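Local coordinates for protein putative pyruvate dehydrogenase (Rhodopseudomonas palustris, PDB 3IC3) that is of unknown function, although named a putative pyruvate dehydrogenase, and forms a two-chain assembly of a DUF5076 family fold built from a strand pair and two helices, at residues L52-D55 / I56-A60; A61-Y64 / A65-S68; E81-E84 / A85-R89. All coordinates share one frame; numbering follows the deposited sequence. Where two conformers were deposited one is given.

Contact 1. Residues L52-D55 / I56-A60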
loop_
_atom_site.group_PDB
_atom_site.type_symbol
_atom_site.label_atom_id
_atom_site.label_comp_id
_atom_site.label_asym_id
_atom_site.label_seq_id
_atom_site.Cartn_x
_atom_site.Cartn_y
_atom_site.Cartn_z
ATOM N N LEU A 52 -3.116 1.443 7.641
ATOM C CA LEU A 52 -3.050 1.190 6.217
ATOM C C LEU A 52 -2.878 -0.308 5.912
ATOM O O LEU A 52 -3.562 -0.850 5.066
ATOM C CB LEU A 52 -1.922 1.964 5.576
ATOM C CG LEU A 52 -1.714 1.802 4.065
ATOM C CD1 LEU A 52 -2.988 2.235 3.297
ATOM C CD2 LEU A 52 -0.484 2.611 3.615
ATOM N N LEU A 53 -1.962 -0.943 6.630
ATOM C CA LEU A 53 -1.719 -2.394 6.456
ATOM C C LEU A 53 -2.978 -3.208 6.773
ATOM O O LEU A 53 -3.353 -4.112 6.021
ATOM C CB LEU A 53 -0.573 -2.817 7.345
ATOM C CG LEU A 53 0.825 -2.353 6.903
ATOM C CD1 LEU A 53 1.856 -2.552 8.013
ATOM C CD2 LEU A 53 1.262 -3.078 5.623
ATOM N N VAL A 54 -3.602 -2.901 7.901
ATOM C CA VAL A 54 -4.805 -3.603 8.334
ATOM C C VAL A 54 -5.940 -3.431 7.329
ATOM O O VAL A 54 -6.594 -4.409 6.913
ATOM C CB VAL A 54 -5.214 -3.164 9.748
ATOM C CG1 VAL A 54 -6.627 -3.638 10.066
ATOM C CG2 VAL A 54 -4.205 -3.705 10.776
ATOM N N ASP A 55 -6.123 -2.200 6.863
ATOM C CA ASP A 55 -7.173 -1.908 5.898
ATOM C C ASP A 55 -6.989 -2.658 4.608
ATOM O O ASP A 55 -7.948 -3.203 4.078
ATOM C CB ASP A 55 -7.228 -0.418 5.574
ATOM C CG ASP A 55 -7.771 0.419 6.714
ATOM O OD1 ASP A 55 -8.322 -0.114 7.712
ATOM O OD2 ASP A 55 -7.578 1.650 6.621
ATOM N N ILE A 56 -5.763 -2.658 4.079
ATOM C CA ILE A 56 -5.442 -3.374 2.859
ATOM C C ILE A 56 -5.620 -4.899 3.060
ATOM O O ILE A 56 -6.231 -5.557 2.234
ATOM C CB ILE A 56 -4.007 -3.075 2.378
ATOM C CG1 ILE A 56 -3.870 -1.623 1.916
ATOM C CG2 ILE A 56 -3.602 -3.988 1.219
ATOM C CD1 ILE A 56 -2.410 -1.211 1.711
ATOM N N ALA A 57 -5.108 -5.438 4.160
ATOM C CA ALA A 57 -5.208 -6.876 4.404
ATOM C C ALA A 57 -6.655 -7.318 4.504
ATOM O O ALA A 57 -7.042 -8.355 3.934
ATOM C CB ALA A 57 -4.452 -7.266 5.665
ATOM N N ARG A 58 -7.460 -6.554 5.233
ATOM C CA ARG A 58 -8.849 -6.933 5.441
ATOM C C ARG A 58 -9.621 -6.793 4.139
ATOM O O ARG A 58 -10.395 -7.676 3.772
ATOM C CB ARG A 58 -9.487 -6.137 6.578
ATOM C CG ARG A 58 -8.978 -6.502 7.975
ATOM C CD ARG A 58 -10.026 -6.213 9.025
ATOM N NE ARG A 58 -9.528 -6.315 10.396
ATOM C CZ ARG A 58 -9.451 -7.445 11.091
ATOM N NH1 ARG A 58 -9.822 -8.593 10.554
ATOM N NH2 ARG A 58 -8.986 -7.424 12.331
ATOM N N HIS A 59 -9.382 -5.704 3.415
ATOM C CA HIS A 59 -10.001 -5.525 2.121
ATOM C C HIS A 59 -9.649 -6.686 1.190
ATOM O O HIS A 59 -10.540 -7.256 0.551
ATOM C CB HIS A 59 -9.602 -4.211 1.475
ATOM C CG HIS A 59 -10.061 -4.108 0.064
ATOM N ND1 HIS A 59 -11.341 -3.718 -0.269
ATOM C CD2 HIS A 59 -9.446 -4.426 -1.095
ATOM C CE1 HIS A 59 -11.473 -3.752 -1.582
ATOM N NE2 HIS A 59 -10.340 -4.186 -2.104
ATOM N N ALA A 60 -8.369 -7.061 1.136
ATOM C CA ALA A 60 -7.931 -8.172 0.305
ATOM C C ALA A 60 -8.605 -9.485 0.689
ATOM O O ALA A 60 -8.983 -10.273 -0.176
ATOM C CB ALA A 60 -6.403 -8.357 0.384
#
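The guanidinium of R58 is met obliquely by the CG1 methyl of V54, which comes within 4.0 Å of R58 NE, in the one conformer of the arginine considered here. The V54 and R58 side chains leave the helix one turn apart and run alongside each other in the same direction, the arginine chain extended from CG to NE. A second flat group, the imidazole of H59, turns away from the preceding turn and stacks on the ring of F39 of the second subunit; on its own helix H59 stays close through CB, 3.2 Å from D55 O.

On another side of the helix the side chains that meet are apolar. L52 and I56 meet at an oblique angle, with L52 CD1 3.8 Å from I56 CD1 and L52 CG nearly as close. With CG1 of I56 beside the backbone N (chi1 -68°), the ethyl branch folds back over the previous turn, and I56 CG1 passes 3.3 Å from L52 O. Cut back to an alanine, I56 would lose this branch, which is likely to leave L52 CD1 without its partner and to open a gap toward I56 of the second subunit.

Beneath the side chains, four consecutive backbone bonds tie the two turns together. I56 N reaches L52 O at 3.0 Å and R58 N reaches V54 O at 2.9 Å, while A57 and H59 bind L53 O and D55 O in the same way. These four N-H and C=O groups are paired within the helix, and the side chains can serve its surroundings: A57 and A60 rest on helix 72-87, and L52, L53 and I56 give the helix an apolar face for the second subunit. The chemistry implies an interface of apolar packing and a ring stack, joined by a hydrogen bond from the R58 guanidinium to L87 O of the second subunit.

Contact 2. Residues A61-Y64 / A65-S68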
loop_
_atom_site.group_PDB
_atom_site.type_symbol
_atom_site.label_atom_id
_atom_site.label_comp_id
_atom_site.label_asym_id
_atom_site.label_seq_id
_atom_site.Cartn_x
_atom_site.Cartn_y
_atom_site.Cartn_z
ATOM N N ALA A 61 -8.714 -9.730 1.983
ATOM C CA ALA A 61 -9.329 -10.971 2.485
ATOM C C ALA A 61 -10.795 -11.053 2.066
ATOM O O ALA A 61 -11.278 -12.116 1.635
ATOM C CB ALA A 61 -9.202 -11.032 3.980
ATOM N N ARG A 62 -11.500 -9.932 2.184
ATOM C CA ARG A 62 -12.910 -9.863 1.782
ATOM C C ARG A 62 -13.070 -10.203 0.304
ATOM O O ARG A 62 -13.932 -11.012 -0.079
ATOM C CB ARG A 62 -13.491 -8.463 2.042
ATOM C CG ARG A 62 -13.877 -8.211 3.479
ATOM C CD ARG A 62 -14.301 -6.749 3.704
ATOM N NE ARG A 62 -15.347 -6.269 2.793
ATOM C CZ ARG A 62 -16.661 -6.304 3.020
ATOM N NH1 ARG A 62 -17.487 -5.807 2.106
ATOM N NH2 ARG A 62 -17.169 -6.827 4.138
ATOM N N SER A 63 -12.243 -9.576 -0.522
ATOM C CA SER A 63 -12.265 -9.824 -1.956
ATOM C C SER A 63 -11.845 -11.231 -2.321
ATOM O O SER A 63 -12.404 -11.825 -3.235
ATOM C CB SER A 63 -11.370 -8.839 -2.685
ATOM O OG SER A 63 -11.764 -7.527 -2.368
ATOM N N TYR A 64 -10.862 -11.767 -1.611
ATOM C CA TYR A 64 -10.400 -13.130 -1.845
ATOM C C TYR A 64 -11.509 -14.134 -1.510
ATOM O O TYR A 64 -11.715 -15.118 -2.233
ATOM C CB TYR A 64 -9.173 -13.403 -0.972
ATOM C CG TYR A 64 -8.363 -14.639 -1.269
ATOM C CD1 TYR A 64 -8.549 -15.400 -2.429
ATOM C CD2 TYR A 64 -7.354 -15.019 -0.399
ATOM C CE1 TYR A 64 -7.768 -16.527 -2.681
ATOM C CE2 TYR A 64 -6.573 -16.127 -0.643
ATOM C CZ TYR A 64 -6.776 -16.872 -1.780
ATOM O OH TYR A 64 -5.978 -17.962 -1.993
ATOM N N ALA A 65 -12.194 -13.888 -0.396
ATOM C CA ALA A 65 -13.284 -14.771 0.043
ATOM C C ALA A 65 -14.446 -14.760 -0.963
ATOM O O ALA A 65 -15.102 -15.782 -1.159
ATOM C CB ALA A 65 -13.763 -14.384 1.445
ATOM N N ARG A 66 -14.709 -13.598 -1.561
ATOM C CA ARG A 66 -15.676 -13.480 -2.655
ATOM C C ARG A 66 -15.328 -14.431 -3.785
ATOM O O ARG A 66 -16.153 -15.233 -4.219
ATOM C CB ARG A 66 -15.668 -12.072 -3.240
ATOM C CG ARG A 66 -16.553 -11.059 -2.573
ATOM C CD ARG A 66 -16.912 -9.976 -3.594
ATOM N NE ARG A 66 -15.865 -9.855 -4.607
ATOM C CZ ARG A 66 -14.970 -8.875 -4.648
ATOM N NH1 ARG A 66 -14.045 -8.858 -5.597
ATOM N NH2 ARG A 66 -14.997 -7.912 -3.739
ATOM N N GLU A 67 -14.079 -14.355 -4.227
ATOM C CA GLU A 67 -13.618 -15.027 -5.442
ATOM C C GLU A 67 -13.070 -16.437 -5.191
ATOM O O GLU A 67 -12.311 -16.955 -6.006
ATOM C CB GLU A 67 -12.535 -14.170 -6.123
ATOM C CG GLU A 67 -12.904 -12.687 -6.366
ATOM C CD GLU A 67 -14.025 -12.475 -7.383
ATOM O OE1 GLU A 67 -14.390 -13.427 -8.107
ATOM O OE2 GLU A 67 -14.547 -11.338 -7.466
ATOM N N SER A 68 -13.443 -17.068 -4.080
ATOM C CA SER A 68 -12.872 -18.365 -3.732
ATOM C C SER A 68 -13.741 -19.154 -2.762
ATOM O O SER A 68 -14.800 -18.700 -2.323
ATOM C CB SER A 68 -11.462 -18.180 -3.137
ATOM O OG SER A 68 -11.519 -17.822 -1.768
HETATM O O HOH W 1 -12.218 -6.398 -5.033
#
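S68 turns back onto the carbonyl of Y64 and makes the compact half of this contact: S68 OG donates to Y64 O at 2.8 Å. The hydroxyl comes from above the carbonyl plane, 42° out of it, and not along a lone pair. It reaches there because OG lies between the backbone N and the carbonyl carbon (chi1 81°), which also brings S68 OG to 3.9 Å from Y64 CD1. The same OG is hydrogen-bonded to Y70 N, so the hydroxyl links Y64 O to Y70 N, and the Y64 ring is further hemmed in by an edge-to-face partner, Y70, and by F43 of the second subunit. A65 adds to the close fit, with A65 N bonded to A61 O at 2.8 Å and its CB resting over the same carbonyl.

R66, E67 and a water form the looser, solvent side, leaning on the buried S63, whose OG is bound to H59 O. The bent R66 chain, in the conformer modelled here, lays one face of its guanidinium over S63 CA, which sits 3.7 Å from the plane. Two partners lie in that plane, at the edge: the water and E67. The water accepts from R66 NH1 at 3.1 Å and is also 2.9 Å from S63 OG, bridging the two side chains. E67 OE2 takes R66 NH1 on its anti lone pair, a salt bridge of 3.1 Å, with only a weak bond from R66 NE.

E67 N still bonds to S63 O, at a longer 3.2 Å, but E67 is the first residue to leave helical angles, and the i to i+4 backbone bonding ends with it. S68 N lies at a poor angle to Y64 O; S68 OG takes up that carbonyl instead, closing the C-terminus of helix 46-66 before the turn into helix 72-87.

Contact 3. Residues E81-E84 / A85-R89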
loop_
_atom_site.group_PDB
_atom_site.type_symbol
_atom_site.label_atom_id
_atom_site.label_comp_id
_atom_site.label_asym_id
_atom_site.label_seq_id
_atom_site.Cartn_x
_atom_site.Cartn_y
_atom_site.Cartn_z
ATOM N N GLU A 81 -0.099 -15.621 5.689
ATOM C CA GLU A 81 0.932 -16.619 5.362
ATOM C C GLU A 81 1.798 -16.200 4.176
ATOM O O GLU A 81 3.031 -16.314 4.207
ATOM C CB GLU A 81 0.298 -17.989 5.064
ATOM C CG GLU A 81 -0.321 -18.641 6.291
ATOM C CD GLU A 81 -1.198 -19.863 5.967
ATOM O OE1 GLU A 81 -1.272 -20.318 4.806
ATOM O OE2 GLU A 81 -1.808 -20.372 6.918
HETATM N N MSE A 82 1.163 -15.691 3.128
HETATM C CA MSE A 82 1.906 -15.233 1.963
HETATM C C MSE A 82 2.772 -14.013 2.266
HETATM O O MSE A 82 3.921 -13.937 1.822
HETATM C CB MSE A 82 0.962 -14.954 0.801
HETATM C CG MSE A 82 0.419 -16.223 0.181
HETATM SE SE MSE A 82 -0.885 -15.842 -1.203
HETATM C CE MSE A 82 -2.482 -16.200 -0.179
ATOM N N PHE A 83 2.217 -13.084 3.034
ATOM C CA PHE A 83 2.947 -11.913 3.571
ATOM C C PHE A 83 4.191 -12.356 4.334
ATOM O O PHE A 83 5.291 -11.846 4.101
ATOM C CB PHE A 83 1.998 -11.118 4.488
ATOM C CG PHE A 83 2.658 -10.104 5.385
ATOM C CD1 PHE A 83 3.037 -8.865 4.909
ATOM C CD2 PHE A 83 2.880 -10.383 6.728
ATOM C CE1 PHE A 83 3.617 -7.928 5.743
ATOM C CE2 PHE A 83 3.489 -9.430 7.567
ATOM C CZ PHE A 83 3.855 -8.224 7.076
ATOM N N GLU A 84 4.023 -13.324 5.238
ATOM C CA GLU A 84 5.152 -13.774 6.044
ATOM C C GLU A 84 6.237 -14.461 5.209
ATOM O O GLU A 84 7.439 -14.232 5.431
ATOM C CB GLU A 84 4.712 -14.681 7.203
ATOM C CG GLU A 84 3.999 -13.917 8.342
ATOM C CD GLU A 84 4.026 -14.628 9.692
ATOM O OE1 GLU A 84 4.510 -15.784 9.812
ATOM O OE2 GLU A 84 3.581 -14.006 10.686
ATOM N N ALA A 85 5.828 -15.291 4.251
ATOM C CA ALA A 85 6.784 -15.957 3.369
ATOM C C ALA A 85 7.606 -14.916 2.612
ATOM O O ALA A 85 8.823 -15.009 2.530
ATOM C CB ALA A 85 6.071 -16.892 2.366
ATOM N N GLU A 86 6.933 -13.907 2.079
ATOM C CA GLU A 86 7.630 -12.858 1.336
ATOM C C GLU A 86 8.502 -11.960 2.225
ATOM O O GLU A 86 9.620 -11.583 1.848
ATOM C CB GLU A 86 6.625 -12.014 0.545
ATOM C CG GLU A 86 7.277 -10.928 -0.314
ATOM C CD GLU A 86 8.233 -11.438 -1.380
ATOM O OE1 GLU A 86 7.942 -12.493 -1.985
ATOM O OE2 GLU A 86 9.263 -10.736 -1.642
ATOM N N LEU A 87 8.021 -11.667 3.433
ATOM C CA LEU A 87 8.776 -10.847 4.374
ATOM C C LEU A 87 10.117 -11.499 4.720
ATOM O O LEU A 87 11.102 -10.810 4.982
ATOM C CB LEU A 87 7.956 -10.625 5.641
ATOM C CG LEU A 87 8.481 -9.674 6.701
ATOM C CD1 LEU A 87 8.585 -8.266 6.136
ATOM C CD2 LEU A 87 7.568 -9.724 7.912
ATOM N N SER A 88 10.134 -12.829 4.736
ATOM C CA SER A 88 11.335 -13.605 5.029
ATOM C C SER A 88 12.452 -13.473 3.990
ATOM O O SER A 88 13.607 -13.768 4.294
ATOM C CB SER A 88 10.978 -15.092 5.166
ATOM O OG SER A 88 10.059 -15.300 6.216
ATOM N N ARG A 89 12.122 -13.052 2.771
ATOM C CA ARG A 89 13.118 -12.945 1.699
ATOM C C ARG A 89 14.247 -11.983 2.094
ATOM O O ARG A 89 13.966 -10.867 2.504
ATOM C CB ARG A 89 12.492 -12.430 0.410
ATOM C CG ARG A 89 13.402 -12.561 -0.815
ATOM C CD ARG A 89 12.824 -11.886 -2.045
ATOM N NE ARG A 89 11.513 -12.415 -2.432
ATOM C CZ ARG A 89 11.300 -13.557 -3.090
ATOM N NH1 ARG A 89 12.303 -14.347 -3.465
ATOM N NH2 ARG A 89 10.072 -13.903 -3.390
#
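Helical i to i+4 bonds join E81-E84 to A85-R89, running from A85 N to E81 O, from E86 N to M82 O and from L87 N to F83 O. The last of them is short, L87 N lying 2.8 Å from F83 O. The carbonyl of E84 takes two donors from a single residue: E84 O is 3.1 Å from S88 N and 2.9 Å from S88 OG, the serine having a second conformer besides this one. The two donors arrive from opposite faces of the carbonyl plane, so the oxygen is held from both.

F83 and L87 form the apolar pair. Both side chains start anti to the backbone N (chi1 165° and -173°), which sends them the same way, side by side, and brings L87 CD2 to 4.1 Å from F83 CZ and CE2, at an oblique approach. Further on, R89 returns to E86 and grips the carboxylate side-on. R89 NE donates to E86 OE2 at 2.9 Å along an almost straight line (175°), with E86 OE2 exactly in the guanidinium plane, while R89 NH2 reaches E86 OE1 at the same distance. Both nitrogens come from the syn sides of the oxygens, NE well out of the carboxylate plane and NH2 less so. With two bonds at its edge, the arginine is kept from turning freely, and each charge has a mate on what is largely a surface turn.

The second subunit meets this end of helix 72-87. From its helix 46-66, V54 of the second subunit packs on F83 and E86, E47 of the second subunit on M82, and R58 NH2 of the second subunit donates to L87 O; from its helix 72-87, F83 of the second subunit meets F83 edge-to-face and V80 of the second subunit lies against L87.

How the contacts relate
Contacts 1 and 2 are successive parts of helix 46-66, the second running off its end, with their centres about 13 Å apart; contact 3 lies toward the far end of the next helix, 72-87. Contacts 2 and 3 touch directly, where Y64 CE2 packs 4.1 Å from M82 CE, although their centres are about 20 Å apart. Contacts 1 and 3 do not touch within a chain, their nearest atoms being about 5 Å apart, but they meet across the dimer, with V54 and R58 of one subunit against F83, E86 and L87 of the other. All three contacts thus border the second subunit; none is tied to a known active site.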